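Local structure of proteinase K (Serratia sp., 2B6N) at residues Asp29-Thr40 / Ala88-Leu99. The protein probably hydrolyses peptide bonds as a calcium-binding serine endopeptidase of the subtilase (peptidase S8) family. Residues are numbered along the deposited sequence; the frame is centred on the assembly and turned at random.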
loop_
_atom_site.group_PDB
_atom_site.type_symbol
_atom_site.label_atom_id
_atom_site.label_comp_id
_atom_site.label_asym_id
_atom_site.label_seq_id
_atom_site.Cartn_x
_atom_site.Cartn_y
_atom_site.Cartn_z
ATOM N N ASP A 29 10.455 -9.778 -7.589
ATOM C CA ASP A 29 9.125 -9.482 -8.104
ATOM C C ASP A 29 7.981 -9.909 -7.176
ATOM O O ASP A 29 6.813 -9.894 -7.581
ATOM C CB ASP A 29 8.958 -10.120 -9.492
ATOM C CG ASP A 29 9.132 -11.632 -9.475
ATOM O OD1 ASP A 29 9.154 -12.240 -8.384
ATOM O OD2 ASP A 29 9.239 -12.223 -10.575
ATOM N N GLY A 30 8.299 -10.315 -5.945
ATOM C CA GLY A 30 7.231 -10.688 -5.008
ATOM C C GLY A 30 6.770 -12.134 -5.128
ATOM O O GLY A 30 5.762 -12.521 -4.528
ATOM N N SER A 31 7.511 -12.945 -5.891
ATOM C CA SER A 31 7.262 -14.387 -5.986
ATOM C C SER A 31 7.208 -14.991 -4.593
ATOM O O SER A 31 8.032 -14.646 -3.732
ATOM C CB SER A 31 8.369 -15.078 -6.799
ATOM O OG SER A 31 8.270 -14.741 -8.164
ATOM N N GLY A 32 6.201 -15.840 -4.375
ATOM C CA GLY A 32 6.045 -16.575 -3.128
ATOM C C GLY A 32 5.482 -15.754 -1.985
ATOM O O GLY A 32 5.399 -16.251 -0.844
ATOM N N VAL A 33 5.081 -14.517 -2.287
ATOM C CA VAL A 33 4.504 -13.594 -1.298
ATOM C C VAL A 33 3.043 -13.292 -1.646
ATOM O O VAL A 33 2.672 -13.277 -2.824
ATOM C CB VAL A 33 5.306 -12.245 -1.241
ATOM C CG1 VAL A 33 4.733 -11.283 -0.183
ATOM C CG2 VAL A 33 6.775 -12.501 -0.955
ATOM N N THR A 34 2.210 -13.078 -0.624
ATOM C CA THR A 34 0.812 -12.728 -0.843
ATOM C C THR A 34 0.534 -11.349 -0.249
ATOM O O THR A 34 0.899 -11.063 0.888
ATOM C CB THR A 34 -0.135 -13.772 -0.211
ATOM O OG1 THR A 34 0.138 -15.049 -0.788
ATOM C CG2 THR A 34 -1.601 -13.430 -0.502
ATOM N N ALA A 35 -0.089 -10.495 -1.050
ATOM C CA ALA A 35 -0.440 -9.157 -0.621
ATOM C C ALA A 35 -1.946 -9.098 -0.485
ATOM O O ALA A 35 -2.671 -9.290 -1.460
ATOM C CB ALA A 35 0.036 -8.125 -1.647
ATOM N N PHE A 36 -2.397 -8.831 0.731
ATOM C CA PHE A 36 -3.820 -8.709 1.056
ATOM C C PHE A 36 -4.258 -7.242 0.940
ATOM O O PHE A 36 -3.719 -6.359 1.609
ATOM C CB PHE A 36 -4.067 -9.270 2.457
ATOM C CG PHE A 36 -3.847 -10.755 2.544
ATOM C CD1 PHE A 36 -2.595 -11.283 2.900
ATOM C CD2 PHE A 36 -4.885 -11.632 2.248
ATOM C CE1 PHE A 36 -2.388 -12.681 2.966
ATOM C CE2 PHE A 36 -4.696 -13.028 2.315
ATOM C CZ PHE A 36 -3.454 -13.551 2.665
ATOM N N VAL A 37 -5.227 -6.980 0.071
ATOM C CA VAL A 37 -5.645 -5.614 -0.195
ATOM C C VAL A 37 -6.972 -5.378 0.513
ATOM O O VAL A 37 -8.012 -5.862 0.064
ATOM C CB VAL A 37 -5.755 -5.355 -1.710
ATOM C CG1 VAL A 37 -6.187 -3.896 -1.972
ATOM C CG2 VAL A 37 -4.412 -5.659 -2.390
ATOM N N ILE A 38 -6.914 -4.690 1.648
ATOM C CA ILE A 38 -8.113 -4.453 2.475
ATOM C C ILE A 38 -8.707 -3.120 2.033
ATOM O O ILE A 38 -8.150 -2.076 2.329
ATOM C CB ILE A 38 -7.753 -4.425 3.996
ATOM C CG1 ILE A 38 -7.016 -5.721 4.393
ATOM C CG2 ILE A 38 -9.042 -4.186 4.849
ATOM C CD1 ILE A 38 -6.382 -5.724 5.812
ATOM N N ASP A 39 -9.810 -3.162 1.288
ATOM C CA ASP A 39 -10.198 -2.004 0.494
ATOM C C ASP A 39 -11.600 -2.232 -0.085
ATOM O O ASP A 39 -12.429 -2.951 0.516
ATOM C CB ASP A 39 -9.145 -1.800 -0.631
ATOM C CG ASP A 39 -8.962 -0.349 -1.026
ATOM O OD1 ASP A 39 -9.934 0.259 -1.568
ATOM O OD2 ASP A 39 -7.829 0.177 -0.828
ATOM N N THR A 40 -11.870 -1.638 -1.244
ATOM C CA THR A 40 -13.193 -1.706 -1.871
ATOM C C THR A 40 -13.408 -2.988 -2.680
ATOM O O THR A 40 -14.443 -3.145 -3.323
ATOM C CB THR A 40 -13.455 -0.505 -2.813
ATOM O OG1 THR A 40 -12.514 -0.531 -3.900
ATOM C CG2 THR A 40 -13.371 0.829 -2.072
ATOM N N ALA A 88 5.692 -5.060 -7.510
ATOM C CA ALA A 88 6.053 -6.473 -7.327
ATOM C C ALA A 88 5.240 -7.302 -8.329
ATOM O O ALA A 88 4.132 -7.751 -8.041
ATOM C CB ALA A 88 5.752 -6.915 -5.892
ATOM N N LYS A 89 5.824 -7.483 -9.504
ATOM C CA LYS A 89 5.082 -7.897 -10.691
ATOM C C LYS A 89 4.684 -9.372 -10.738
ATOM O O LYS A 89 3.999 -9.797 -11.681
ATOM C CB LYS A 89 5.857 -7.479 -11.943
ATOM C CG LYS A 89 6.116 -5.944 -11.984
ATOM C CD LYS A 89 6.819 -5.525 -13.252
ATOM C CE LYS A 89 7.112 -4.024 -13.246
ATOM N NZ LYS A 89 5.892 -3.146 -13.353
ATOM N N ASN A 90 5.090 -10.149 -9.738
ATOM C CA ASN A 90 4.655 -11.553 -9.655
ATOM C C ASN A 90 4.050 -11.929 -8.296
ATOM O O ASN A 90 3.926 -13.130 -7.957
ATOM C CB ASN A 90 5.802 -12.511 -10.003
ATOM C CG ASN A 90 5.316 -13.897 -10.380
ATOM O OD1 ASN A 90 5.887 -14.917 -9.953
ATOM N ND2 ASN A 90 4.267 -13.951 -11.188
ATOM N N VAL A 91 3.671 -10.913 -7.519
ATOM C CA VAL A 91 3.056 -11.154 -6.212
ATOM C C VAL A 91 1.653 -11.741 -6.377
ATOM O O VAL A 91 0.971 -11.479 -7.381
ATOM C CB VAL A 91 2.996 -9.847 -5.361
ATOM C CG1 VAL A 91 1.877 -8.919 -5.829
ATOM C CG2 VAL A 91 2.868 -10.157 -3.868
ATOM N N ASN A 92 1.224 -12.555 -5.413
ATOM C CA ASN A 92 -0.190 -12.944 -5.336
ATOM C C ASN A 92 -0.996 -11.843 -4.660
ATOM O O ASN A 92 -0.530 -11.239 -3.698
ATOM C CB ASN A 92 -0.329 -14.261 -4.586
ATOM C CG ASN A 92 0.501 -15.338 -5.211
ATOM O OD1 ASN A 92 0.281 -15.690 -6.368
ATOM N ND2 ASN A 92 1.511 -15.829 -4.478
ATOM N N VAL A 93 -2.189 -11.576 -5.188
ATOM C CA VAL A 93 -3.046 -10.501 -4.716
ATOM C C VAL A 93 -4.343 -11.123 -4.223
ATOM O O VAL A 93 -4.971 -11.904 -4.943
ATOM C CB VAL A 93 -3.359 -9.469 -5.831
ATOM C CG1 VAL A 93 -4.390 -8.408 -5.343
ATOM C CG2 VAL A 93 -2.071 -8.781 -6.298
ATOM N N VAL A 94 -4.718 -10.784 -2.994
ATOM C CA VAL A 94 -5.974 -11.250 -2.399
ATOM C C VAL A 94 -6.830 -10.063 -1.945
ATOM O O VAL A 94 -6.434 -9.265 -1.088
ATOM C CB VAL A 94 -5.735 -12.240 -1.214
ATOM C CG1 VAL A 94 -7.095 -12.646 -0.577
ATOM C CG2 VAL A 94 -4.991 -13.463 -1.667
ATOM N N GLY A 95 -8.018 -9.957 -2.527
ATOM C CA GLY A 95 -8.954 -8.901 -2.156
ATOM C C GLY A 95 -9.722 -9.208 -0.878
ATOM O O GLY A 95 -10.322 -10.292 -0.727
ATOM N N VAL A 96 -9.677 -8.260 0.054
ATOM C CA VAL A 96 -10.464 -8.327 1.292
ATOM C C VAL A 96 -11.339 -7.086 1.283
ATOM O O VAL A 96 -10.864 -5.985 1.541
ATOM C CB VAL A 96 -9.556 -8.407 2.545
ATOM C CG1 VAL A 96 -10.394 -8.588 3.811
ATOM C CG2 VAL A 96 -8.609 -9.597 2.400
ATOM N N ARG A 97 -12.612 -7.260 0.923
ATOM C CA ARG A 97 -13.497 -6.107 0.724
ATOM C C ARG A 97 -14.171 -5.661 2.021
ATOM O O ARG A 97 -15.018 -6.384 2.605
ATOM C CB ARG A 97 -14.512 -6.378 -0.408
ATOM C CG ARG A 97 -15.542 -5.257 -0.576
ATOM C CD ARG A 97 -16.430 -5.493 -1.802
ATOM N NE ARG A 97 -17.313 -4.356 -2.074
ATOM C CZ ARG A 97 -18.648 -4.408 -2.156
ATOM N NH1 ARG A 97 -19.310 -5.552 -1.997
ATOM N NH2 ARG A 97 -19.324 -3.294 -2.408
ATOM N N VAL A 98 -13.794 -4.462 2.473
ATOM C CA VAL A 98 -14.347 -3.900 3.707
ATOM C C VAL A 98 -14.986 -2.531 3.465
ATOM O O VAL A 98 -15.518 -1.902 4.400
ATOM C CB VAL A 98 -13.307 -3.817 4.845
ATOM C CG1 VAL A 98 -12.732 -5.196 5.145
ATOM C CG2 VAL A 98 -12.176 -2.818 4.519
ATOM N N LEU A 99 -14.920 -2.080 2.214
ATOM C CA LEU A 99 -15.451 -0.769 1.847
ATOM C C LEU A 99 -16.437 -0.974 0.728
ATOM O O LEU A 99 -16.193 -1.797 -0.157
ATOM C CB LEU A 99 -14.319 0.175 1.387
ATOM C CG LEU A 99 -13.199 0.466 2.393
ATOM C CD1 LEU A 99 -12.223 1.488 1.811
ATOM C CD2 LEU A 99 -13.796 0.954 3.716
HETATM O O HOH W 1 -16.648 -1.678 -3.407
#
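F36 and V94 lie side by side where strands 34-39 and 92-97 pair in the parallel sheet of the subtilase fold. V94 CB approaches F36 CD2 obliquely at 3.6 Å. V96 CG2 sits at the ring edge, while T34 CG2, from the same strand as F36, lies over one ring face, offset toward the rim. With OG1 of T34 beside the backbone N (chi1 -59°), CG2 swings to the far side from that N and meets V94 CG2 at 3.6 Å. Next along this face, I38 runs alongside V96. I38 CG2 also presses on V98 CG2, just past the strand end, at a tight 3.4 Å. Helix 107-120 packs on this face through W116 and V117. On the opposite face V37 CG2 meets V93 CG1. Backbone bonds join the strands; at V37 N to V94 O the N-H...O angle is 172°. At the C-terminal end D39, predicted to belong to the charge relay system, has OD1 bonded to T40 N and to H72 ND1. Its carbonyl O accepts from both V98 N and L99 N, the latter from above the carbonyl plane. The extended R97 chain runs past T40 O, which lies at the guanidinium edge, and NH1 forms salt bridges with D58 and D61. A water donates to T40 O at 2.6 Å and accepts from R97 NE at 3.1 Å.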